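Local atomic coordinates of ribosome biogenesis GTPase A (Thermotoga maritima, PDB entry 3CNN), a protein that binds GTP and probably hydrolyses it during a late step in assembly of the large (50S) ribosomal subunit, where it is thought to bind 23S rRNA. Residues V26-A31 against L52-D57; R77-H82 against K92-D97; R32-T37 against S244-E249. One frame throughout, in Å; residues are numbered along the deposited sequence.

Contact 1: V26-A31 against L52-D57; sequences VEVRDA and LLNKVD. With GTP (guanosine-5'-triphosphate), chain B.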
loop_
_atom_site.group_PDB
_atom_site.type_symbol
_atom_site.label_atom_id
_atom_site.label_comp_id
_atom_site.label_asym_id
_atom_site.label_seq_id
_atom_site.Cartn_x
_atom_site.Cartn_y
_atom_site.Cartn_z
ATOM N N VAL A 26 2.970 -13.164 4.455
ATOM C CA VAL A 26 2.640 -12.403 3.246
ATOM C C VAL A 26 2.673 -10.884 3.524
ATOM O O VAL A 26 1.872 -10.340 4.295
ATOM C CB VAL A 26 1.304 -12.862 2.615
ATOM C CG1 VAL A 26 1.030 -12.106 1.346
ATOM C CG2 VAL A 26 1.363 -14.361 2.302
ATOM N N GLU A 27 3.649 -10.230 2.909
ATOM C CA GLU A 27 3.868 -8.789 3.069
ATOM C C GLU A 27 3.120 -8.083 1.945
ATOM O O GLU A 27 3.553 -8.095 0.799
ATOM C CB GLU A 27 5.372 -8.490 3.020
ATOM C CG GLU A 27 5.767 -7.083 3.448
ATOM C CD GLU A 27 7.257 -6.821 3.260
ATOM O OE1 GLU A 27 7.755 -5.821 3.793
ATOM O OE2 GLU A 27 7.940 -7.597 2.569
ATOM N N VAL A 28 1.969 -7.512 2.287
ATOM C CA VAL A 28 1.123 -6.815 1.341
ATOM C C VAL A 28 1.592 -5.356 1.151
ATOM O O VAL A 28 1.448 -4.499 2.058
ATOM C CB VAL A 28 -0.333 -6.830 1.810
ATOM C CG1 VAL A 28 -1.233 -6.128 0.790
ATOM C CG2 VAL A 28 -0.801 -8.276 2.104
ATOM N N ARG A 29 2.146 -5.090 -0.035
ATOM C CA ARG A 29 2.683 -3.778 -0.378
ATOM C C ARG A 29 1.796 -3.157 -1.426
ATOM O O ARG A 29 0.949 -3.851 -2.007
ATOM C CB ARG A 29 4.115 -3.886 -0.908
ATOM C CG ARG A 29 5.049 -4.620 -0.002
ATOM C CD ARG A 29 6.454 -4.399 -0.417
ATOM N NE ARG A 29 7.346 -5.183 0.414
ATOM C CZ ARG A 29 8.672 -5.180 0.332
ATOM N NH1 ARG A 29 9.282 -4.398 -0.538
ATOM N NH2 ARG A 29 9.393 -5.960 1.147
ATOM N N ASP A 30 1.980 -1.853 -1.664
ATOM C CA ASP A 30 1.296 -1.164 -2.742
ATOM C C ASP A 30 2.298 -1.189 -3.891
ATOM O O ASP A 30 3.457 -0.832 -3.698
ATOM C CB ASP A 30 0.898 0.258 -2.304
ATOM C CG ASP A 30 -0.122 0.914 -3.243
ATOM O OD1 ASP A 30 0.079 0.894 -4.462
ATOM O OD2 ASP A 30 -1.137 1.475 -2.774
ATOM N N ALA A 31 1.883 -1.680 -5.062
ATOM C CA ALA A 31 2.788 -1.770 -6.240
ATOM C C ALA A 31 3.286 -0.407 -6.706
ATOM O O ALA A 31 4.338 -0.308 -7.352
ATOM C CB ALA A 31 2.110 -2.519 -7.417
ATOM N N LEU A 52 3.933 -9.424 -1.762
ATOM C CA LEU A 52 2.756 -9.295 -2.571
ATOM C C LEU A 52 2.618 -7.825 -2.983
ATOM O O LEU A 52 2.483 -6.947 -2.121
ATOM C CB LEU A 52 1.542 -9.803 -1.783
ATOM C CG LEU A 52 0.205 -9.973 -2.506
ATOM C CD1 LEU A 52 -0.795 -10.721 -1.633
ATOM C CD2 LEU A 52 -0.377 -8.620 -2.914
ATOM N N LEU A 53 2.712 -7.564 -4.294
ATOM C CA LEU A 53 2.525 -6.221 -4.848
ATOM C C LEU A 53 1.074 -5.999 -5.220
ATOM O O LEU A 53 0.621 -6.393 -6.297
ATOM C CB LEU A 53 3.441 -5.951 -6.033
ATOM C CG LEU A 53 4.938 -6.061 -5.751
ATOM C CD1 LEU A 53 5.702 -5.833 -7.021
ATOM C CD2 LEU A 53 5.394 -5.080 -4.653
ATOM N N ASN A 54 0.352 -5.354 -4.309
ATOM C CA ASN A 54 -1.080 -5.192 -4.438
ATOM C C ASN A 54 -1.470 -3.949 -5.263
ATOM O O ASN A 54 -0.646 -3.073 -5.499
ATOM C CB ASN A 54 -1.704 -5.151 -3.038
ATOM C CG ASN A 54 -3.140 -5.561 -3.036
ATOM O OD1 ASN A 54 -3.552 -6.351 -3.857
ATOM N ND2 ASN A 54 -3.908 -5.036 -2.106
ATOM N N LYS A 55 -2.723 -3.920 -5.713
ATOM C CA LYS A 55 -3.341 -2.773 -6.378
ATOM C C LYS A 55 -2.711 -2.471 -7.737
ATOM O O LYS A 55 -2.526 -1.296 -8.080
ATOM C CB LYS A 55 -3.293 -1.521 -5.483
ATOM C CG LYS A 55 -3.954 -1.665 -4.124
ATOM C CD LYS A 55 -4.048 -0.308 -3.424
ATOM C CE LYS A 55 -4.800 -0.389 -2.112
ATOM N NZ LYS A 55 -4.683 0.855 -1.289
ATOM N N VAL A 56 -2.365 -3.516 -8.502
ATOM C CA VAL A 56 -1.668 -3.308 -9.782
ATOM C C VAL A 56 -2.627 -2.684 -10.787
ATOM O O VAL A 56 -2.202 -2.152 -11.830
ATOM C CB VAL A 56 -1.002 -4.600 -10.368
ATOM C CG1 VAL A 56 0.060 -5.141 -9.423
ATOM C CG2 VAL A 56 -2.036 -5.669 -10.727
ATOM N N ASP A 57 -3.917 -2.721 -10.435
ATOM C CA ASP A 57 -4.978 -2.201 -11.283
ATOM C C ASP A 57 -4.930 -0.673 -11.387
ATOM O O ASP A 57 -5.356 -0.099 -12.395
ATOM C CB ASP A 57 -6.358 -2.690 -10.803
ATOM C CG ASP A 57 -6.659 -2.303 -9.369
ATOM O OD1 ASP A 57 -5.757 -2.452 -8.530
ATOM O OD2 ASP A 57 -7.793 -1.844 -9.076
HETATM P PG GTP B . -5.894 -0.997 7.259
HETATM O O1G GTP B . -4.566 -1.601 7.722
HETATM O O2G GTP B . -5.853 0.510 7.471
HETATM O O3G GTP B . -7.080 -1.526 8.055
HETATM O O3B GTP B . -6.209 -1.280 5.696
HETATM P PB GTP B . -6.027 -2.710 4.973
HETATM O O1B GTP B . -4.553 -3.008 4.807
HETATM O O2B GTP B . -6.739 -3.805 5.727
HETATM O O3A GTP B . -6.621 -2.396 3.536
HETATM P PA GTP B . -8.116 -2.482 3.011
HETATM O O1A GTP B . -8.333 -3.845 2.403
HETATM O O2A GTP B . -9.175 -2.066 3.991
HETATM O "O5'" GTP B . -8.011 -1.456 1.775
HETATM C "C5'" GTP B . -8.050 -0.055 1.939
HETATM C "C4'" GTP B . -8.690 0.519 0.686
HETATM O "O4'" GTP B . -8.023 0.017 -0.453
HETATM C "C3'" GTP B . -10.133 0.097 0.545
HETATM O "O3'" GTP B . -10.876 1.213 0.102
HETATM C "C2'" GTP B . -10.109 -0.982 -0.513
HETATM O "O2'" GTP B . -11.310 -0.964 -1.239
HETATM C "C1'" GTP B . -8.923 -0.577 -1.365
HETATM N N9 GTP B . -8.227 -1.681 -2.075
HETATM C C8 GTP B . -7.750 -2.864 -1.541
HETATM N N7 GTP B . -7.170 -3.567 -2.535
HETATM C C5 GTP B . -7.278 -2.867 -3.696
HETATM C C6 GTP B . -6.854 -3.123 -4.998
HETATM O O6 GTP B . -6.268 -4.175 -5.272
HETATM N N1 GTP B . -7.100 -2.190 -5.997
HETATM C C2 GTP B . -7.766 -1.014 -5.689
HETATM N N2 GTP B . -8.010 -0.117 -6.635
HETATM N N3 GTP B . -8.174 -0.768 -4.391
HETATM C C4 GTP B . -7.936 -1.677 -3.414
HETATM O O HOH W 1 -2.440 1.675 -0.414
#
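K55 is squeezed between D30 and the guanine: its extended chain lies flat over one face of the base while D30 flanks it on the strand side. CG sits above the six-membered ring, K55 CG to GTP C6 being 3.4 Å, and CE follows above GTP C4 at 3.6 Å. What aims the chain this way is a backbone turned to positive phi (67°), with CG anti to the carbonyl carbon. D30 crosses it at about a right angle, OD2 lying 3.5 Å from K55 CD. The salt bridge from D30 OD2 to K55 NZ is long, 3.9 Å, and water 1 bridges the two atoms; NZ also donates to N109 O, and OD2 pairs with R32. With an alanine here, one face of the guanine would probably lose its cover and D30 its ammonium neighbour.

Behind this, two parallel strands are zipped by alternating backbone bonds: L52 N to E27 O, R29 N to L52 O, N54 N to R29 O and A31 N to N54 O. V28 CG1 runs beside N54 CB at 4.0 Å on the face that also carries L52, and V26 CG1 packs on L52 CD1. A31 CB sits by L53 CB and V56 CG1. N54 ND2 stands 3.6 Å from GTP N7 and donates to T110 O, which ties this strand end to the phosphate loop. D57 reads the guanine edge with both oxygens, OD1 taking GTP N1 at 2.9 Å (163°) and OD2 taking GTP N2 at 3.0 Å. Asn-Lys-Val-Asp at the end of a parallel strand is the NKxD guanine-specificity motif of TRAFAC GTPases, placed ahead of the P-loop by circular permutation.

Contact 2: R77-H82 against K92-D97; sequences RVITTH and KKLSFD. With GTP (guanosine-5'-triphosphate), chain B.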
loop_
_atom_site.group_PDB
_atom_site.type_symbol
_atom_site.label_atom_id
_atom_site.label_comp_id
_atom_site.label_asym_id
_atom_site.label_seq_id
_atom_site.Cartn_x
_atom_site.Cartn_y
_atom_site.Cartn_z
ATOM N N ARG A 77 10.856 -13.989 -3.217
ATOM C CA ARG A 77 9.544 -14.468 -3.615
ATOM C C ARG A 77 8.607 -13.253 -3.745
ATOM O O ARG A 77 8.277 -12.588 -2.762
ATOM C CB ARG A 77 9.030 -15.483 -2.590
ATOM C CG ARG A 77 7.858 -16.353 -3.038
ATOM C CD ARG A 77 7.707 -17.572 -2.109
ATOM N NE ARG A 77 6.418 -18.256 -2.258
ATOM C CZ ARG A 77 5.951 -19.192 -1.420
ATOM N NH1 ARG A 77 6.652 -19.565 -0.357
ATOM N NH2 ARG A 77 4.770 -19.753 -1.634
ATOM N N VAL A 78 8.199 -12.961 -4.974
ATOM C CA VAL A 78 7.308 -11.844 -5.234
ATOM C C VAL A 78 6.166 -12.216 -6.180
ATOM O O VAL A 78 6.380 -12.920 -7.173
ATOM C CB VAL A 78 8.101 -10.617 -5.763
ATOM C CG1 VAL A 78 8.836 -10.957 -7.066
ATOM C CG2 VAL A 78 7.193 -9.436 -5.964
ATOM N N ILE A 79 4.964 -11.731 -5.861
ATOM C CA ILE A 79 3.798 -11.818 -6.755
ATOM C C ILE A 79 3.085 -10.457 -6.879
ATOM O O ILE A 79 3.354 -9.539 -6.096
ATOM C CB ILE A 79 2.774 -12.882 -6.285
ATOM C CG1 ILE A 79 2.299 -12.572 -4.865
ATOM C CG2 ILE A 79 3.372 -14.289 -6.381
ATOM C CD1 ILE A 79 0.830 -12.842 -4.630
ATOM N N THR A 80 2.199 -10.340 -7.873
ATOM C CA THR A 80 1.362 -9.154 -8.062
ATOM C C THR A 80 -0.110 -9.556 -8.151
ATOM O O THR A 80 -0.430 -10.631 -8.671
ATOM C CB THR A 80 1.724 -8.357 -9.353
ATOM O OG1 THR A 80 1.270 -9.066 -10.509
ATOM C CG2 THR A 80 3.241 -8.080 -9.471
ATOM N N THR A 81 -1.005 -8.698 -7.659
ATOM C CA THR A 81 -2.446 -8.977 -7.684
ATOM C C THR A 81 -3.244 -7.710 -7.416
ATOM O O THR A 81 -2.669 -6.649 -7.257
ATOM C CB THR A 81 -2.823 -10.085 -6.665
ATOM O OG1 THR A 81 -4.211 -10.435 -6.786
ATOM C CG2 THR A 81 -2.515 -9.642 -5.238
ATOM N N HIS A 82 -4.569 -7.837 -7.377
ATOM C CA HIS A 82 -5.484 -6.746 -7.048
ATOM C C HIS A 82 -6.859 -7.317 -6.659
ATOM O O HIS A 82 -7.144 -8.466 -6.940
ATOM C CB HIS A 82 -5.605 -5.760 -8.222
ATOM C CG HIS A 82 -6.214 -6.352 -9.457
ATOM N ND1 HIS A 82 -7.547 -6.196 -9.781
ATOM C CD2 HIS A 82 -5.672 -7.098 -10.451
ATOM C CE1 HIS A 82 -7.799 -6.831 -10.912
ATOM N NE2 HIS A 82 -6.679 -7.382 -11.339
ATOM N N LYS A 92 -3.279 -19.683 -6.546
ATOM C CA LYS A 92 -2.358 -20.234 -7.539
ATOM C C LYS A 92 -1.008 -19.524 -7.450
ATOM O O LYS A 92 0.039 -20.170 -7.319
ATOM C CB LYS A 92 -2.950 -20.074 -8.953
ATOM C CG LYS A 92 -2.456 -21.083 -10.010
ATOM C CD LYS A 92 -1.005 -20.861 -10.445
ATOM C CE LYS A 92 -0.705 -21.561 -11.791
ATOM N NZ LYS A 92 -0.861 -23.061 -11.741
ATOM N N LYS A 93 -1.046 -18.193 -7.521
ATOM C CA LYS A 93 0.155 -17.355 -7.370
ATOM C C LYS A 93 0.892 -17.569 -6.053
ATOM O O LYS A 93 2.120 -17.666 -6.043
ATOM C CB LYS A 93 -0.192 -15.870 -7.530
ATOM C CG LYS A 93 -0.405 -15.447 -8.977
ATOM C CD LYS A 93 -0.919 -14.025 -9.075
ATOM C CE LYS A 93 -0.921 -13.565 -10.531
ATOM N NZ LYS A 93 -1.544 -12.236 -10.722
ATOM N N LEU A 94 0.155 -17.643 -4.950
ATOM C CA LEU A 94 0.787 -17.750 -3.640
ATOM C C LEU A 94 1.408 -19.140 -3.392
ATOM O O LEU A 94 2.448 -19.250 -2.728
ATOM C CB LEU A 94 -0.204 -17.407 -2.533
ATOM C CG LEU A 94 -0.733 -15.983 -2.390
ATOM C CD1 LEU A 94 -2.011 -16.014 -1.554
ATOM C CD2 LEU A 94 0.313 -15.078 -1.750
ATOM N N SER A 95 0.763 -20.182 -3.930
ATOM C CA SER A 95 1.227 -21.574 -3.814
ATOM C C SER A 95 1.808 -21.905 -2.441
ATOM O O SER A 95 2.995 -22.201 -2.296
ATOM C CB SER A 95 2.209 -21.941 -4.945
ATOM O OG SER A 95 1.500 -22.433 -6.081
ATOM N N PHE A 96 0.959 -21.835 -1.430
ATOM C CA PHE A 96 1.366 -22.154 -0.084
ATOM C C PHE A 96 1.731 -23.629 0.038
ATOM O O PHE A 96 1.007 -24.507 -0.454
ATOM C CB PHE A 96 0.258 -21.803 0.912
ATOM C CG PHE A 96 0.033 -20.321 1.081
ATOM C CD1 PHE A 96 1.080 -19.478 1.457
ATOM C CD2 PHE A 96 -1.233 -19.775 0.897
ATOM C CE1 PHE A 96 0.873 -18.119 1.628
ATOM C CE2 PHE A 96 -1.447 -18.405 1.059
ATOM C CZ PHE A 96 -0.389 -17.580 1.425
ATOM N N ASP A 97 2.874 -23.866 0.680
ATOM C CA ASP A 97 3.323 -25.172 1.153
ATOM C C ASP A 97 2.258 -25.789 2.053
ATOM O O ASP A 97 1.450 -25.062 2.639
ATOM C CB ASP A 97 4.618 -24.955 1.947
ATOM C CG ASP A 97 5.224 -26.239 2.473
ATOM O OD1 ASP A 97 5.886 -26.946 1.680
ATOM O OD2 ASP A 97 5.070 -26.516 3.690
HETATM P PG GTP B . -5.894 -0.997 7.259
HETATM O O1G GTP B . -4.566 -1.601 7.722
HETATM O O2G GTP B . -5.853 0.510 7.471
HETATM O O3G GTP B . -7.080 -1.526 8.055
HETATM O O3B GTP B . -6.209 -1.280 5.696
HETATM P PB GTP B . -6.027 -2.710 4.973
HETATM O O1B GTP B . -4.553 -3.008 4.807
HETATM O O2B GTP B . -6.739 -3.805 5.727
HETATM O O3A GTP B . -6.621 -2.396 3.536
HETATM P PA GTP B . -8.116 -2.482 3.011
HETATM O O1A GTP B . -8.333 -3.845 2.403
HETATM O O2A GTP B . -9.175 -2.066 3.991
HETATM O "O5'" GTP B . -8.011 -1.456 1.775
HETATM C "C5'" GTP B . -8.050 -0.055 1.939
HETATM C "C4'" GTP B . -8.690 0.519 0.686
HETATM O "O4'" GTP B . -8.023 0.017 -0.453
HETATM C "C3'" GTP B . -10.133 0.097 0.545
HETATM O "O3'" GTP B . -10.876 1.213 0.102
HETATM C "C2'" GTP B . -10.109 -0.982 -0.513
HETATM O "O2'" GTP B . -11.310 -0.964 -1.239
HETATM C "C1'" GTP B . -8.923 -0.577 -1.365
HETATM N N9 GTP B . -8.227 -1.681 -2.075
HETATM C C8 GTP B . -7.750 -2.864 -1.541
HETATM N N7 GTP B . -7.170 -3.567 -2.535
HETATM C C5 GTP B . -7.278 -2.867 -3.696
HETATM C C6 GTP B . -6.854 -3.123 -4.998
HETATM O O6 GTP B . -6.268 -4.175 -5.272
HETATM N N1 GTP B . -7.100 -2.190 -5.997
HETATM C C2 GTP B . -7.766 -1.014 -5.689
HETATM N N2 GTP B . -8.010 -0.117 -6.635
HETATM N N3 GTP B . -8.174 -0.768 -4.391
HETATM C C4 GTP B . -7.936 -1.677 -3.414
HETATM O O HOH W 2 4.607 -21.455 1.599
HETATM O O HOH W 3 -1.161 -8.995 -11.349
#
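Segment 77-82, which carries edge strand 78-80 of the parallel part of the G-domain sheet, meets the last turn of helix 87-94, the helix that follows it in the chain, through I79, R77 and T80 on one side and K93 and L94 on the other. I79 points at the helix and supplies the apolar part: CD1 meets L94 CD2 at 3.7 Å, the two side chains crossing at about a right angle. Its other branch, CG2, lies 3.6 Å from K93 O. With CG1 between the backbone N and the carbonyl carbon (chi1 58°), the long branch is the one sent to the leucine.

Polar links hold both flanks. R77, its chain extended from CG to NE, brings NH2 to L94 O at 2.6 Å; the donor lies almost in line with the C=O bond, although the hydrogen bond is bent at the hydrogen (134°). E48 pairs with NH1 of the same guanidinium. At the other flank K93 stretches back so that NZ donates to T80 O at 2.8 Å, while its salt bridge goes to E85. Water 3 joins T80 OG1 at 2.6 Å and takes a weak bond from K93 NZ. Beyond the helix, S95 turns to positive phi and its OG returns to K92 O. Further along the other segment, H82 CA comes within 3.2 Å of GTP O6.

L94 O belongs to the carboxyl end of a helix, the negative end of its dipole, so the positive guanidinium is probably drawn there by charge as well as by the bond.

Contact 3: R32-T37 against S244-E249; sequences RAPFAT and SFERPE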
loop_
_atom_site.group_PDB
_atom_site.type_symbol
_atom_site.label_atom_id
_atom_site.label_comp_id
_atom_site.label_asym_id
_atom_site.label_seq_id
_atom_site.Cartn_x
_atom_site.Cartn_y
_atom_site.Cartn_z
ATOM N N ARG A 32 2.523 0.636 -6.385
ATOM C CA ARG A 32 2.873 2.024 -6.760
ATOM C C ARG A 32 4.063 2.528 -5.968
ATOM O O ARG A 32 4.794 3.404 -6.419
ATOM C CB ARG A 32 1.679 2.958 -6.557
ATOM C CG ARG A 32 0.444 2.563 -7.356
ATOM C CD ARG A 32 -0.767 3.399 -7.018
ATOM N NE ARG A 32 -1.267 3.172 -5.653
ATOM C CZ ARG A 32 -2.183 3.935 -5.072
ATOM N NH1 ARG A 32 -2.697 4.955 -5.748
ATOM N NH2 ARG A 32 -2.601 3.682 -3.835
ATOM N N ALA A 33 4.257 1.973 -4.776
ATOM C CA ALA A 33 5.362 2.375 -3.929
ATOM C C ALA A 33 5.865 1.164 -3.126
ATOM O O ALA A 33 5.583 1.065 -1.937
ATOM C CB ALA A 33 4.931 3.543 -2.999
ATOM N N PRO A 34 6.574 0.220 -3.794
ATOM C CA PRO A 34 7.087 -0.987 -3.134
ATOM C C PRO A 34 8.135 -0.796 -2.031
ATOM O O PRO A 34 8.202 -1.649 -1.134
ATOM C CB PRO A 34 7.640 -1.820 -4.301
ATOM C CG PRO A 34 6.898 -1.295 -5.503
ATOM C CD PRO A 34 6.851 0.171 -5.241
ATOM N N PHE A 35 8.937 0.277 -2.084
ATOM C CA PHE A 35 9.880 0.587 -1.003
ATOM C C PHE A 35 9.197 1.248 0.198
ATOM O O PHE A 35 9.323 0.778 1.336
ATOM C CB PHE A 35 11.017 1.483 -1.482
ATOM C CG PHE A 35 12.115 0.756 -2.203
ATOM C CD1 PHE A 35 12.402 -0.585 -1.924
ATOM C CD2 PHE A 35 12.892 1.423 -3.145
ATOM C CE1 PHE A 35 13.434 -1.251 -2.598
ATOM C CE2 PHE A 35 13.929 0.771 -3.817
ATOM C CZ PHE A 35 14.200 -0.561 -3.547
ATOM N N ALA A 36 8.472 2.328 -0.066
ATOM C CA ALA A 36 7.773 3.077 0.957
ATOM C C ALA A 36 6.832 2.206 1.768
ATOM O O ALA A 36 6.648 2.443 2.960
ATOM C CB ALA A 36 7.003 4.221 0.332
ATOM N N THR A 37 6.234 1.206 1.116
ATOM C CA THR A 37 5.319 0.294 1.782
ATOM C C THR A 37 5.961 -1.060 2.132
ATOM O O THR A 37 5.259 -2.032 2.355
ATOM C CB THR A 37 4.012 0.078 0.977
ATOM O OG1 THR A 37 4.308 -0.471 -0.304
ATOM C CG2 THR A 37 3.239 1.376 0.825
ATOM N N SER A 244 2.232 5.242 -10.714
ATOM C CA SER A 244 3.153 4.758 -9.659
ATOM C C SER A 244 4.071 5.882 -9.159
ATOM O O SER A 244 4.313 6.856 -9.870
ATOM C CB SER A 244 3.968 3.539 -10.115
ATOM O OG SER A 244 3.104 2.472 -10.462
ATOM N N PHE A 245 4.573 5.743 -7.936
ATOM C CA PHE A 245 5.205 6.861 -7.235
ATOM C C PHE A 245 6.667 6.607 -7.009
ATOM O O PHE A 245 7.402 7.502 -6.606
ATOM C CB PHE A 245 4.488 7.136 -5.911
ATOM C CG PHE A 245 2.995 7.277 -6.059
ATOM C CD1 PHE A 245 2.456 8.263 -6.893
ATOM C CD2 PHE A 245 2.137 6.402 -5.409
ATOM C CE1 PHE A 245 1.082 8.395 -7.051
ATOM C CE2 PHE A 245 0.764 6.517 -5.556
ATOM C CZ PHE A 245 0.229 7.522 -6.385
ATOM N N GLU A 246 7.095 5.379 -7.276
ATOM C CA GLU A 246 8.519 5.098 -7.283
ATOM C C GLU A 246 8.902 3.959 -8.239
ATOM O O GLU A 246 8.068 3.093 -8.578
ATOM C CB GLU A 246 9.082 4.926 -5.852
ATOM C CG GLU A 246 8.600 3.729 -5.076
ATOM C CD GLU A 246 8.914 3.808 -3.585
ATOM O OE1 GLU A 246 9.766 4.609 -3.131
ATOM O OE2 GLU A 246 8.286 3.049 -2.839
ATOM N N ARG A 247 10.165 4.006 -8.665
ATOM C CA ARG A 247 10.749 3.137 -9.684
ATOM C C ARG A 247 12.043 2.557 -9.116
ATOM O O ARG A 247 12.691 3.212 -8.311
ATOM C CB ARG A 247 11.027 3.952 -10.952
ATOM C CG ARG A 247 9.830 4.015 -11.865
ATOM C CD ARG A 247 9.528 5.388 -12.461
ATOM N NE ARG A 247 8.143 5.374 -12.949
ATOM C CZ ARG A 247 7.096 5.935 -12.336
ATOM N NH1 ARG A 247 7.252 6.629 -11.205
ATOM N NH2 ARG A 247 5.883 5.815 -12.874
ATOM N N PRO A 248 12.416 1.317 -9.499
ATOM C CA PRO A 248 13.637 0.766 -8.879
ATOM C C PRO A 248 14.922 1.548 -9.225
ATOM O O PRO A 248 15.873 1.537 -8.439
ATOM C CB PRO A 248 13.700 -0.676 -9.402
ATOM C CG PRO A 248 12.380 -0.929 -10.089
ATOM C CD PRO A 248 11.793 0.385 -10.457
ATOM N N GLU A 249 14.933 2.225 -10.373
ATOM C CA GLU A 249 16.049 3.096 -10.777
ATOM C C GLU A 249 16.267 4.278 -9.828
ATOM O O GLU A 249 17.396 4.759 -9.681
ATOM C CB GLU A 249 15.828 3.646 -12.189
ATOM C CG GLU A 249 15.501 2.593 -13.231
ATOM C CD GLU A 249 14.004 2.405 -13.422
ATOM O OE1 GLU A 249 13.363 3.302 -14.028
ATOM O OE2 GLU A 249 13.482 1.352 -12.983
#
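E246 OE2 is gripped by two backbone amides of the facing loop. A36 N gives a nearly straight bond (2.9 Å, 175°) to the syn lone pair, and F35 N adds a weak, bent one. The loop wraps the carboxylate with carbon too, A33 CB lying 3.4 Å from E246 OE2 and F35 CB equally near. E246 CG starts between its backbone N and carbonyl carbon (chi1 67°), and the chain then extends past P34, sliding by it in the opposite direction. The other oxygen, OE1, lies at the rim of the F35 ring and forms a salt bridge with K167.

A second shared acceptor is R32 O, which takes F245 N at 2.8 Å and E246 N at 3.2 Å, fixing the two backbones together. R32 to P34 belong to the Asp-Ala-Arg-x-Pro sequence that recurs in circularly permuted GTPases of this family; here it leaves strand 24-30 and is met by the tail of the chain, which returns to the G domain after helix 224-236.

R32 and F245 run side by side, pointing the same way. F245 CE2 sits over one face of the guanidinium, 3.8 Å from R32 NH1, but the planes are 51° apart and do not stack. A bend at chi3 turns the guanidinium to its polar partners, D30 and the carbonyls of A236 and V235. S244 OG touches R32 CA while bonding D60 N. Inside the loop, A33 O receives T37 N and T37 OG1 from opposite faces of its plane, the hydroxyl at 2.6 Å; T37 OG1 in turn takes D30 N.

Overall arrangement
Contacts 1 and 2 share one sheet: strands 48-54 and 78-80 are neighbours in it, L53 bonding to I79 and T81 through the backbone, and both contacts reach the guanine. Contact 1 is buried close to the centre of the molecule and relies on a strand ladder plus polar ends turned to the nucleotide. Contact 2 lies at the surface, on the sheet's edge, where a small apolar patch is flanked by long charged side chains. Contact 3 is also buried but joins loops, so backbone amides close on a glutamate carboxylate and on one shared carbonyl; it closes a circuit of more than 200 residues. R29 and D30 of contact 1 meet P34 and T37 of contact 3.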